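Local structure of annexin (Schistosoma mansoni, 4MDU) at residues M112-L117 / D148-V153; A188-I193 / I241-P246; S338-V343 / M359-N364. The protein binds acidic phospholipid membranes in a calcium-dependent manner, aggregates liposomes when calcium is present, and takes part in worm reproduction and host-parasite interaction. All blocks are in the same frame, centred on the assembly; numbering follows the deposited sequence.

Three contacts in one chain illustrate how a mainly helical annexin is joined within and between its repeats. Interaction 1 packs two helices inside the predicted second repeat, interaction 2 ties the connector after that repeat to the third, and interaction 3 joins the start of helix 339-346 to the chain leaving helix 349-358 in the fourth. None touches another: the centres of interactions 1 and 2 lie 22 Å apart, those of interactions 2 and 3 34 Å. Measured between side chains in this apo form, calcium-binding Met-121 is about 3 Å from Tyr-150 and Met-302 about 4 Å from Val-343, whereas Glu-173 and Glu-179 are each about 11 Å from Glu-189 and Cys-242, respectively.

Interaction 1 (M112-L117 / D148-V153)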
ATOM      1  N   MET B 112      -8.647  22.168  -6.354  1.00 25.95           N
ATOM      2  CA  MET B 112      -7.783  21.662  -5.296  1.00 33.57           C
ATOM      3  C   MET B 112      -7.602  20.150  -5.426  1.00 29.94           C
ATOM      4  O   MET B 112      -6.487  19.638  -5.348  1.00 34.09           O
ATOM      5  CB  MET B 112      -8.335  22.045  -3.923  1.00 32.16           C
ATOM      6  CG  MET B 112      -7.379  21.723  -2.793  1.00 43.30           C
ATOM      7  SD  MET B 112      -7.926  20.205  -2.044  1.00 54.28           S
ATOM      8  CE  MET B 112      -9.052  20.941  -0.898  1.00 22.55           C
ATOM      9  N   LEU B 113      -8.689  19.428  -5.665  1.00 29.84           N
ATOM     10  CA  LEU B 113      -8.563  17.985  -5.788  1.00 22.42           C
ATOM     11  C   LEU B 113      -7.777  17.643  -7.047  1.00 19.05           C
ATOM     12  O   LEU B 113      -6.935  16.733  -7.045  1.00 20.67           O
ATOM     13  CB  LEU B 113      -9.927  17.292  -5.748  1.00 19.60           C
ATOM     14  CG  LEU B 113     -10.630  17.440  -4.400  1.00 22.67           C
ATOM     15  CD1 LEU B 113     -12.006  16.793  -4.469  1.00 28.44           C
ATOM     16  CD2 LEU B 113      -9.786  16.839  -3.275  1.00 16.17           C
ATOM     17  N   ALA B 114      -8.020  18.377  -8.123  1.00 24.56           N
ATOM     18  CA  ALA B 114      -7.331  18.056  -9.378  1.00 32.62           C
ATOM     19  C   ALA B 114      -5.812  18.263  -9.242  1.00 28.56           C
ATOM     20  O   ALA B 114      -5.024  17.456  -9.711  1.00 27.97           O
ATOM     21  CB  ALA B 114      -7.915  18.850 -10.574  1.00 15.75           C
ATOM     22  N   LYS B 115      -5.401  19.332  -8.579  1.00 28.39           N
ATOM     23  CA  LYS B 115      -3.975  19.547  -8.372  1.00 33.23           C
ATOM     24  C   LYS B 115      -3.323  18.381  -7.611  1.00 26.69           C
ATOM     25  O   LYS B 115      -2.274  17.879  -8.011  1.00 25.21           O
ATOM     26  CB  LYS B 115      -3.724  20.876  -7.665  1.00 39.22           C
ATOM     27  CG  LYS B 115      -2.867  21.854  -8.473  1.00 51.99           C
ATOM     28  CD  LYS B 115      -2.552  23.113  -7.666  1.00 59.71           C
ATOM     29  CE  LYS B 115      -1.698  24.095  -8.448  1.00 65.54           C
ATOM     30  NZ  LYS B 115      -1.346  25.302  -7.639  1.00 66.44           N
ATOM     31  N   SER B 116      -3.945  17.934  -6.530  1.00 22.11           N
ATOM     32  CA  SER B 116      -3.434  16.760  -5.819  1.00 28.53           C
ATOM     33  C   SER B 116      -3.408  15.511  -6.701  1.00 25.56           C
ATOM     34  O   SER B 116      -2.504  14.689  -6.575  1.00 31.28           O
ATOM     35  CB  SER B 116      -4.245  16.467  -4.547  1.00 26.14           C
ATOM     36  OG  SER B 116      -4.115  17.516  -3.606  1.00 28.17           O
ATOM     37  N   LEU B 117      -4.402  15.343  -7.572  1.00 30.85           N
ATOM     38  CA  LEU B 117      -4.412  14.178  -8.465  1.00 25.37           C
ATOM     39  C   LEU B 117      -3.236  14.296  -9.409  1.00 19.35           C
ATOM     40  O   LEU B 117      -2.495  13.340  -9.641  1.00 22.99           O
ATOM     41  CB  LEU B 117      -5.731  14.075  -9.259  1.00 23.17           C
ATOM     42  CG  LEU B 117      -6.957  13.669  -8.435  1.00 20.91           C
ATOM     43  CD1 LEU B 117      -8.239  13.845  -9.259  1.00 22.80           C
ATOM     44  CD2 LEU B 117      -6.811  12.228  -7.928  1.00 13.19           C
ATOM     45  N   ASP B 148     -12.738  18.298 -15.256  1.00 27.07           N
ATOM     46  CA  ASP B 148     -12.614  19.550 -15.980  1.00 33.51           C
ATOM     47  C   ASP B 148     -11.492  20.365 -15.395  1.00 37.04           C
ATOM     48  O   ASP B 148     -10.658  20.902 -16.118  1.00 36.72           O
ATOM     49  CB  ASP B 148     -13.909  20.348 -15.939  1.00 39.67           C
ATOM     50  CG  ASP B 148     -14.969  19.772 -16.864  1.00 49.50           C
ATOM     51  OD1 ASP B 148     -14.606  18.942 -17.738  1.00 44.44           O
ATOM     52  OD2 ASP B 148     -16.154  20.150 -16.711  1.00 46.67           O
ATOM     53  N   ALA B 149     -11.482  20.454 -14.073  1.00 33.45           N
ATOM     54  CA  ALA B 149     -10.509  21.281 -13.392  1.00 32.91           C
ATOM     55  C   ALA B 149      -9.107  20.758 -13.704  1.00 34.80           C
ATOM     56  O   ALA B 149      -8.164  21.532 -13.857  1.00 35.66           O
ATOM     57  CB  ALA B 149     -10.779  21.274 -11.903  1.00 34.88           C
ATOM     58  N   TYR B 150      -8.983  19.437 -13.813  1.00 28.99           N
ATOM     59  CA  TYR B 150      -7.705  18.820 -14.143  1.00 29.88           C
ATOM     60  C   TYR B 150      -7.159  19.374 -15.448  1.00 38.49           C
ATOM     61  O   TYR B 150      -5.993  19.766 -15.518  1.00 31.48           O
ATOM     62  CB  TYR B 150      -7.840  17.307 -14.254  1.00 26.60           C
ATOM     63  CG  TYR B 150      -6.522  16.561 -14.218  1.00 26.22           C
ATOM     64  CD1 TYR B 150      -5.819  16.284 -15.391  1.00 31.91           C
ATOM     65  CD2 TYR B 150      -5.983  16.119 -13.004  1.00 28.67           C
ATOM     66  CE1 TYR B 150      -4.615  15.592 -15.363  1.00 33.65           C
ATOM     67  CE2 TYR B 150      -4.773  15.431 -12.963  1.00 31.08           C
ATOM     68  CZ  TYR B 150      -4.097  15.172 -14.139  1.00 35.64           C
ATOM     69  OH  TYR B 150      -2.916  14.474 -14.089  1.00 37.63           O
ATOM     70  N   LYS B 151      -8.003  19.392 -16.482  1.00 38.62           N
ATOM     71  CA  LYS B 151      -7.603  19.957 -17.772  1.00 41.71           C
ATOM     72  C   LYS B 151      -7.092  21.390 -17.596  1.00 36.15           C
ATOM     73  O   LYS B 151      -6.166  21.813 -18.281  1.00 45.37           O
ATOM     74  CB  LYS B 151      -8.737  19.865 -18.814  1.00 37.88           C
ATOM     75  CG  LYS B 151      -9.034  18.424 -19.254  1.00 43.06           C
ATOM     76  CD  LYS B 151     -10.118  18.339 -20.326  1.00 55.42           C
ATOM     77  CE  LYS B 151      -9.635  18.917 -21.649  1.00 71.28           C
ATOM     78  NZ  LYS B 151      -8.423  18.216 -22.168  1.00 81.18           N
ATOM     79  N   GLN B 152      -7.681  22.115 -16.653  1.00 33.33           N
ATOM     80  CA  GLN B 152      -7.240  23.468 -16.345  1.00 44.60           C
ATOM     81  C   GLN B 152      -5.922  23.496 -15.560  1.00 52.48           C
ATOM     82  O   GLN B 152      -5.179  24.481 -15.613  1.00 56.45           O
ATOM     83  CB  GLN B 152      -8.331  24.231 -15.589  1.00 44.87           C
ATOM     84  CG  GLN B 152      -8.002  25.706 -15.366  1.00 47.81           C
ATOM     85  CD  GLN B 152      -7.667  26.428 -16.663  1.00 53.46           C
ATOM     86  OE1 GLN B 152      -8.114  26.036 -17.744  1.00 58.64           O
ATOM     87  NE2 GLN B 152      -6.864  27.473 -16.562  1.00 47.45           N
ATOM     88  N   VAL B 153      -5.634  22.430 -14.819  1.00 46.05           N
ATOM     89  CA  VAL B 153      -4.357  22.343 -14.124  1.00 39.03           C
ATOM     90  C   VAL B 153      -3.257  22.092 -15.154  1.00 43.36           C
ATOM     91  O   VAL B 153      -2.162  22.647 -15.055  1.00 35.66           O
ATOM     92  CB  VAL B 153      -4.343  21.221 -13.068  1.00 33.78           C
ATOM     93  CG1 VAL B 153      -2.909  20.882 -12.670  1.00 34.43           C
ATOM     94  CG2 VAL B 153      -5.175  21.612 -11.841  1.00 30.88           C
TER
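Ala-114 packs against Ala-149, Tyr-150 and Val-153 in a buried, apolar helix-to-helix contact between helix 109-122 and helix 140-156, within the predicted second annexin repeat. The short axes cross at -61° and approach to 8.2 Å, a closeness that suits the small alanine at the crossing. Its CB sits 3.5 Å from Tyr-150 N, against the backbone of the partner helix, and meets Ala-149 CB at 4.0 Å. On one flank, Val-153 CG2 lies 4.1 Å from Lys-115 CG, the two side chains crossing at about a right angle. On the other, CG of Tyr-150 stands anti to the backbone N (chi1 -164°), and the ring rim continues the contact: CE2 is 4.1 Å from Leu-117 CB, while Leu-117 C comes up at the ring edge near its plane. The phenol is held at its far end, where OH hydrogen-bonds Asp-169, and the same side chain touches Met-121, a residue of a calcium site. Leu-117 meanwhile packs on helix 128-136. Between the two segments the contact is carried by carbon surfaces, so it depends on close fit and burial, with the one polar tip of the tyrosine satisfied by a partner outside the pair.

Interaction 2 (A188-I193 / I241-P246); sequences AERDDI and ICNRTP
The guanidinium of Arg-244 and the carboxylate of Asp-191 meet at their edges, their planes only 16° apart. Arg-244 NH1 donates to Asp-191 OD2 at 3.1 Å, using the syn lone pair of that oxygen, in a salt bridge; OD1 also lies at the guanidinium edge, in plane. Arg-244 has a second charged partner in Asp-218, which is bridged by NE.

The guanidinium of Arg-190 likewise uses its edge, although the oxygen it meets is somewhat tilted out of the plane. NE gives a 2.8 Å bond to Cys-242 O, almost in line with the carbonyl (C=O...N 170°), and NH2 adds a weak bond to the same oxygen. A bend at chi3 turns NE toward that carbonyl, while the nearby Asn-243 amide stands steeply inclined to the guanidinium, 73° between planes.

Next along, Asp-191 N donates to Asn-243 O at 2.8 Å. Water completes the seam: one molecule links Asp-191 OD2 to Thr-245 N, and another accepts from Arg-190 NH2 at 2.8 Å. Beyond the polar part, Thr-245 CG2 packs 3.8 Å from Ile-193 CD1, while its OG1 accepts from Gln-248 N as the N-cap of helix 246-260.

Two successive carbonyls at the C-terminal end of helix 236-243, in the predicted third annexin repeat, thus receive donors from the extended connector between helices 177-187 and 195-199, just where Arg-244 leaves the helical conformation and Thr-245 caps the next helix.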
ATOM      1  N   ALA B 188     -17.510   8.256 -14.040  1.00 26.82           N
ATOM      2  CA  ALA B 188     -18.634   9.059 -13.540  1.00 27.44           C
ATOM      3  C   ALA B 188     -19.982   8.527 -14.046  1.00 33.90           C
ATOM      4  O   ALA B 188     -20.854   9.310 -14.450  1.00 29.69           O
ATOM      5  CB  ALA B 188     -18.464  10.533 -13.951  1.00 26.40           C
ATOM      6  N   GLU B 189     -20.142   7.203 -14.058  1.00 26.98           N
ATOM      7  CA  GLU B 189     -21.437   6.607 -14.374  1.00 27.68           C
ATOM      8  C   GLU B 189     -21.908   5.705 -13.248  1.00 30.56           C
ATOM      9  O   GLU B 189     -22.422   4.614 -13.492  1.00 32.22           O
ATOM     10  CB  GLU B 189     -21.386   5.834 -15.696  1.00 21.16           C
ATOM     11  CG  GLU B 189     -21.357   6.741 -16.924  1.00 22.20           C
ATOM     12  CD  GLU B 189     -21.272   5.952 -18.221  1.00 24.79           C
ATOM     13  OE1 GLU B 189     -22.082   5.014 -18.390  1.00 32.64           O
ATOM     14  OE2 GLU B 189     -20.407   6.270 -19.069  1.00 22.01           O
ATOM     15  N   ARG B 190     -21.722   6.157 -12.013  1.00 30.81           N
ATOM     16  CA  ARG B 190     -22.257   5.431 -10.863  1.00 34.95           C
ATOM     17  C   ARG B 190     -23.769   5.674 -10.813  1.00 33.91           C
ATOM     18  O   ARG B 190     -24.255   6.655 -11.384  1.00 31.45           O
ATOM     19  CB  ARG B 190     -21.570   5.899  -9.575  1.00 29.77           C
ATOM     20  CG  ARG B 190     -20.050   5.951  -9.688  1.00 33.18           C
ATOM     21  CD  ARG B 190     -19.363   6.670  -8.518  1.00 35.85           C
ATOM     22  NE  ARG B 190     -19.134   5.735  -7.434  1.00 38.75           N
ATOM     23  CZ  ARG B 190     -18.413   5.965  -6.345  1.00 34.41           C
ATOM     24  NH1 ARG B 190     -17.779   7.125  -6.145  1.00 26.27           N
ATOM     25  NH2 ARG B 190     -18.318   4.993  -5.457  1.00 23.99           N
ATOM     26  N   ASP B 191     -24.519   4.794 -10.153  1.00 29.35           N
ATOM     27  CA  ASP B 191     -25.953   5.018 -10.014  1.00 30.73           C
ATOM     28  C   ASP B 191     -26.215   6.352  -9.367  1.00 32.89           C
ATOM     29  O   ASP B 191     -25.489   6.769  -8.468  1.00 36.66           O
ATOM     30  CB  ASP B 191     -26.623   3.942  -9.165  1.00 34.91           C
ATOM     31  CG  ASP B 191     -26.469   2.558  -9.746  1.00 35.61           C
ATOM     32  OD1 ASP B 191     -26.075   2.433 -10.933  1.00 34.05           O
ATOM     33  OD2 ASP B 191     -26.727   1.594  -8.997  1.00 35.81           O
ATOM     34  N   ASP B 192     -27.281   7.002  -9.808  1.00 30.43           N
ATOM     35  CA  ASP B 192     -27.686   8.289  -9.268  1.00 39.33           C
ATOM     36  C   ASP B 192     -28.993   8.190  -8.491  1.00 32.45           C
ATOM     37  O   ASP B 192     -29.757   7.239  -8.635  1.00 40.84           O
ATOM     38  CB  ASP B 192     -27.856   9.311 -10.405  1.00 36.33           C
ATOM     39  CG  ASP B 192     -26.535   9.855 -10.903  1.00 44.56           C
ATOM     40  OD1 ASP B 192     -25.737  10.356 -10.065  1.00 39.07           O
ATOM     41  OD2 ASP B 192     -26.295   9.776 -12.133  1.00 41.52           O
ATOM     42  N   ILE B 193     -29.237   9.192  -7.667  1.00 29.92           N
ATOM     43  CA  ILE B 193     -30.528   9.401  -7.045  1.00 29.59           C
ATOM     44  C   ILE B 193     -30.848  10.866  -7.242  1.00 32.02           C
ATOM     45  O   ILE B 193     -30.047  11.740  -6.899  1.00 40.20           O
ATOM     46  CB  ILE B 193     -30.508   9.109  -5.544  1.00 38.87           C
ATOM     47  CG1 ILE B 193     -30.162   7.639  -5.281  1.00 42.53           C
ATOM     48  CG2 ILE B 193     -31.855   9.484  -4.917  1.00 32.56           C
ATOM     49  CD1 ILE B 193     -29.615   7.375  -3.858  1.00 31.93           C
ATOM     50  N   ILE B 241     -19.726  -2.857  -6.504  1.00 35.33           N
ATOM     51  CA  ILE B 241     -19.154  -2.021  -5.454  1.00 33.41           C
ATOM     52  C   ILE B 241     -18.982  -0.571  -5.922  1.00 30.62           C
ATOM     53  O   ILE B 241     -19.399   0.360  -5.235  1.00 30.85           O
ATOM     54  CB  ILE B 241     -17.841  -2.611  -4.915  1.00 33.88           C
ATOM     55  CG1 ILE B 241     -18.128  -3.948  -4.229  1.00 33.90           C
ATOM     56  CG2 ILE B 241     -17.166  -1.647  -3.935  1.00 31.98           C
ATOM     57  CD1 ILE B 241     -19.139  -3.830  -3.121  1.00 21.92           C
ATOM     58  N   CYS B 242     -18.407  -0.376  -7.105  1.00 31.30           N
ATOM     59  CA  CYS B 242     -18.131   0.982  -7.568  1.00 34.86           C
ATOM     60  C   CYS B 242     -19.355   1.775  -8.027  1.00 39.15           C
ATOM     61  O   CYS B 242     -19.329   3.001  -7.988  1.00 41.17           O
ATOM     62  CB  CYS B 242     -17.059   0.986  -8.650  1.00 39.18           C
ATOM     63  SG  CYS B 242     -15.489   0.388  -8.041  1.00 30.53           S
ATOM     64  N   ASN B 243     -20.433   1.101  -8.429  1.00 24.72           N
ATOM     65  CA  ASN B 243     -21.583   1.841  -8.949  1.00 27.09           C
ATOM     66  C   ASN B 243     -22.770   2.054  -8.030  1.00 28.25           C
ATOM     67  O   ASN B 243     -23.481   3.036  -8.189  1.00 32.92           O
ATOM     68  CB  ASN B 243     -22.071   1.235 -10.280  1.00 34.46           C
ATOM     69  CG  ASN B 243     -21.040   1.364 -11.374  1.00 44.86           C
ATOM     70  OD1 ASN B 243     -20.576   2.464 -11.678  1.00 43.56           O
ATOM     71  ND2 ASN B 243     -20.635   0.234 -11.940  1.00 54.73           N
ATOM     72  N   ARG B 244     -23.029   1.139  -7.097  1.00 28.75           N
ATOM     73  CA  ARG B 244     -24.246   1.290  -6.300  1.00 25.19           C
ATOM     74  C   ARG B 244     -24.122   2.521  -5.427  1.00 29.24           C
ATOM     75  O   ARG B 244     -23.028   2.863  -5.011  1.00 29.89           O
ATOM     76  CB  ARG B 244     -24.508   0.056  -5.437  1.00 31.74           C
ATOM     77  CG  ARG B 244     -24.729  -1.212  -6.229  1.00 30.56           C
ATOM     78  CD  ARG B 244     -25.835  -1.046  -7.314  1.00 34.46           C
ATOM     79  NE  ARG B 244     -25.889  -2.252  -8.135  1.00 33.00           N
ATOM     80  CZ  ARG B 244     -25.828  -2.283  -9.460  1.00 43.76           C
ATOM     81  NH1 ARG B 244     -25.745  -1.157 -10.154  1.00 47.77           N
ATOM     82  NH2 ARG B 244     -25.871  -3.452 -10.091  1.00 43.29           N
ATOM     83  N   THR B 245     -25.235   3.187  -5.148  1.00 24.06           N
ATOM     84  CA  THR B 245     -25.191   4.335  -4.275  1.00 28.65           C
ATOM     85  C   THR B 245     -24.834   3.872  -2.856  1.00 37.00           C
ATOM     86  O   THR B 245     -24.982   2.693  -2.516  1.00 31.92           O
ATOM     87  CB  THR B 245     -26.535   5.048  -4.243  1.00 29.38           C
ATOM     88  OG1 THR B 245     -27.447   4.283  -3.451  1.00 31.41           O
ATOM     89  CG2 THR B 245     -27.085   5.230  -5.673  1.00 28.73           C
ATOM     90  N   PRO B 246     -24.364   4.798  -2.013  1.00 35.13           N
ATOM     91  CA  PRO B 246     -23.997   4.323  -0.677  1.00 36.05           C
ATOM     92  C   PRO B 246     -25.179   3.624  -0.004  1.00 25.38           C
ATOM     93  O   PRO B 246     -24.991   2.603   0.652  1.00 26.26           O
ATOM     94  CB  PRO B 246     -23.612   5.614   0.057  1.00 35.17           C
ATOM     95  CG  PRO B 246     -23.207   6.556  -1.048  1.00 34.60           C
ATOM     96  CD  PRO B 246     -24.167   6.250  -2.160  1.00 28.51           C
TER
HETATM   97  O   HOH W   1     -19.188   4.351 -13.582  1.00 41.94           O
HETATM   98  O   HOH W   2     -20.120   2.924  -4.994  1.00 36.42           O
HETATM   99  O   HOH W   3     -27.446   2.141  -6.474  1.00 29.60           O

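Interaction 3 (S338-V343 / M359-N364)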
ATOM      1  N   SER B 338      -8.715  12.551  21.110  1.00 35.43           N
ATOM      2  CA  SER B 338      -9.433  13.416  20.187  1.00 36.02           C
ATOM      3  C   SER B 338      -8.641  13.641  18.899  1.00 32.02           C
ATOM      4  O   SER B 338      -7.406  13.675  18.913  1.00 31.84           O
ATOM      5  CB  SER B 338      -9.726  14.769  20.833  1.00 37.06           C
ATOM      6  OG  SER B 338      -8.551  15.571  20.874  1.00 33.13           O
ATOM      7  N   LEU B 339      -9.363  13.807  17.792  1.00 33.26           N
ATOM      8  CA  LEU B 339      -8.745  14.161  16.520  1.00 25.00           C
ATOM      9  C   LEU B 339      -8.083  15.532  16.655  1.00 21.61           C
ATOM     10  O   LEU B 339      -6.976  15.765  16.148  1.00 30.31           O
ATOM     11  CB  LEU B 339      -9.795  14.209  15.405  1.00 23.20           C
ATOM     12  CG  LEU B 339      -9.269  14.647  14.031  1.00 24.47           C
ATOM     13  CD1 LEU B 339      -8.183  13.684  13.518  1.00 20.74           C
ATOM     14  CD2 LEU B 339     -10.419  14.727  13.014  1.00 23.65           C
ATOM     15  N   LEU B 340      -8.789  16.445  17.316  1.00 23.33           N
ATOM     16  CA  LEU B 340      -8.228  17.733  17.694  1.00 31.96           C
ATOM     17  C   LEU B 340      -6.827  17.563  18.292  1.00 29.90           C
ATOM     18  O   LEU B 340      -5.860  18.146  17.794  1.00 28.25           O
ATOM     19  CB  LEU B 340      -9.133  18.439  18.702  1.00 24.47           C
ATOM     20  CG  LEU B 340      -8.614  19.821  19.111  1.00 32.35           C
ATOM     21  CD1 LEU B 340      -8.634  20.771  17.934  1.00 30.31           C
ATOM     22  CD2 LEU B 340      -9.432  20.388  20.266  1.00 30.50           C
ATOM     23  N   ASN B 341      -6.704  16.764  19.351  1.00 31.65           N
ATOM     24  CA  ASN B 341      -5.401  16.635  20.004  1.00 31.68           C
ATOM     25  C   ASN B 341      -4.376  15.918  19.132  1.00 29.57           C
ATOM     26  O   ASN B 341      -3.191  16.212  19.216  1.00 28.28           O
ATOM     27  CB  ASN B 341      -5.496  15.955  21.382  1.00 27.37           C
ATOM     28  CG  ASN B 341      -6.092  16.863  22.449  1.00 31.63           C
ATOM     29  OD1 ASN B 341      -5.900  18.084  22.439  1.00 34.82           O
ATOM     30  ND2 ASN B 341      -6.823  16.265  23.377  1.00 32.53           N
ATOM     31  N   ALA B 342      -4.816  14.968  18.303  1.00 33.54           N
ATOM     32  CA  ALA B 342      -3.859  14.275  17.430  1.00 27.18           C
ATOM     33  C   ALA B 342      -3.313  15.272  16.416  1.00 25.33           C
ATOM     34  O   ALA B 342      -2.128  15.270  16.088  1.00 27.69           O
ATOM     35  CB  ALA B 342      -4.505  13.108  16.729  1.00 31.68           C
ATOM     36  N   VAL B 343      -4.189  16.153  15.955  1.00 26.37           N
ATOM     37  CA  VAL B 343      -3.825  17.112  14.922  1.00 31.54           C
ATOM     38  C   VAL B 343      -2.857  18.141  15.491  1.00 31.14           C
ATOM     39  O   VAL B 343      -1.865  18.510  14.850  1.00 30.41           O
ATOM     40  CB  VAL B 343      -5.082  17.791  14.304  1.00 21.76           C
ATOM     41  CG1 VAL B 343      -4.680  19.005  13.449  1.00 21.97           C
ATOM     42  CG2 VAL B 343      -5.864  16.769  13.472  1.00 18.20           C
ATOM     43  N   MET B 359     -12.103  22.245  12.323  1.00 25.00           N
ATOM     44  CA  MET B 359     -12.849  21.268  13.129  1.00 24.39           C
ATOM     45  C   MET B 359     -13.793  21.943  14.123  1.00 27.33           C
ATOM     46  O   MET B 359     -14.595  21.277  14.782  1.00 25.48           O
ATOM     47  CB  MET B 359     -11.892  20.351  13.884  1.00 29.24           C
ATOM     48  CG  MET B 359     -11.155  19.334  13.017  1.00 23.85           C
ATOM     49  SD  MET B 359      -9.884  18.440  13.964  1.00 27.79           S
ATOM     50  CE  MET B 359      -8.610  19.687  14.107  1.00 26.37           C
ATOM     51  N   GLY B 360     -13.686  23.263  14.238  1.00 25.88           N
ATOM     52  CA  GLY B 360     -14.561  24.012  15.122  1.00 27.89           C
ATOM     53  C   GLY B 360     -13.906  24.698  16.312  1.00 33.11           C
ATOM     54  O   GLY B 360     -14.547  25.493  17.012  1.00 27.59           O
ATOM     55  N   GLU B 361     -12.636  24.411  16.566  1.00 32.99           N
ATOM     56  CA  GLU B 361     -11.983  25.033  17.719  1.00 35.36           C
ATOM     57  C   GLU B 361     -11.464  26.429  17.395  1.00 35.44           C
ATOM     58  O   GLU B 361     -10.296  26.597  17.069  1.00 32.53           O
ATOM     59  CB  GLU B 361     -10.849  24.169  18.291  1.00 30.96           C
ATOM     60  CG  GLU B 361     -10.338  24.720  19.646  1.00 33.97           C
ATOM     61  CD  GLU B 361      -8.900  24.354  19.954  1.00 35.79           C
ATOM     62  OE1 GLU B 361      -8.046  24.442  19.045  1.00 32.88           O
ATOM     63  OE2 GLU B 361      -8.623  23.996  21.119  1.00 44.12           O
ATOM     64  N   ILE B 362     -12.337  27.425  17.493  1.00 35.30           N
ATOM     65  CA  ILE B 362     -11.972  28.813  17.219  1.00 37.63           C
ATOM     66  C   ILE B 362     -11.269  29.462  18.416  1.00 42.25           C
ATOM     67  O   ILE B 362     -11.774  29.410  19.538  1.00 37.11           O
ATOM     68  CB  ILE B 362     -13.222  29.671  16.901  1.00 39.07           C
ATOM     69  CG1 ILE B 362     -13.794  29.329  15.522  1.00 44.51           C
ATOM     70  CG2 ILE B 362     -12.869  31.153  16.951  1.00 41.04           C
ATOM     71  CD1 ILE B 362     -13.694  27.869  15.150  1.00 47.95           C
ATOM     72  N   TYR B 363     -10.120  30.086  18.176  1.00 40.60           N
ATOM     73  CA  TYR B 363      -9.505  30.933  19.193  1.00 45.74           C
ATOM     74  C   TYR B 363      -9.560  32.396  18.777  1.00 52.81           C
ATOM     75  O   TYR B 363      -9.024  32.780  17.736  1.00 55.17           O
ATOM     76  CB  TYR B 363      -8.067  30.515  19.471  1.00 45.62           C
ATOM     77  N   ASN B 364     -10.224  33.205  19.593  1.00 56.45           N
ATOM     78  CA  ASN B 364     -10.346  34.630  19.326  1.00 64.19           C
ATOM     79  C   ASN B 364      -9.147  35.404  19.857  1.00 64.04           C
ATOM     80  O   ASN B 364      -8.396  34.902  20.699  1.00 49.03           O
ATOM     81  CB  ASN B 364     -11.640  35.179  19.928  1.00 71.48           C
ATOM     82  CG  ASN B 364     -12.642  35.590  18.870  1.00 78.34           C
ATOM     83  OD1 ASN B 364     -12.262  35.999  17.770  1.00 79.32           O
ATOM     84  ND2 ASN B 364     -13.930  35.485  19.194  1.00 76.76           N
TER
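Met-359 reaches into the buried half of this contact, where its thioether lies against Leu-339, Leu-340 and Val-343 of helix 339-346. SD sits 3.8 Å from Leu-339 CG, the two side chains crossing at about a right angle. A bend at chi3 (-75°) carries the methyl onward, and CE ends 4.0 Å from Val-343 CB, tip to tip, with both valine methyls almost as near. The same CE lies 4.0 Å from Leu-340 CD1, so the end of one methionine, SD and CE together, touches three branched side chains. Leu-339 and Val-343 also touch Met-302, a calcium-binding residue, while Met-359 packs on Leu-324, so this tight part continues into the surrounding helices and the calcium-binding loop.

The segments are the start of one helix and the exit from the next, in the predicted fourth annexin repeat. Ser-338 is the N-cap of helix 339-346, its OG accepting from Asn-341 N at 2.7 Å. Helix 349-358 is followed by a Schellman motif in which Gly-360 takes a positive phi (115°); the chain then departs through an inverse gamma turn centred on Glu-361.

Toward the partly exposed flank the packing thins to a single pairing. Glu-361 crosses Leu-340 at about a right angle: Glu-361 OE2 lies 3.8 Å from Leu-340 CD2, and Glu-361 CB 4.1 Å from Leu-340 CD1. The carboxylate thus rests against leucine methyls, but its charge is answered outside the segments, OE2 by Lys-344 and OE1 by Arg-353, both in salt bridges. Past Glu-361 the chain runs on toward helix 56-63, where Tyr-363 O accepts from Asn-61 ND2.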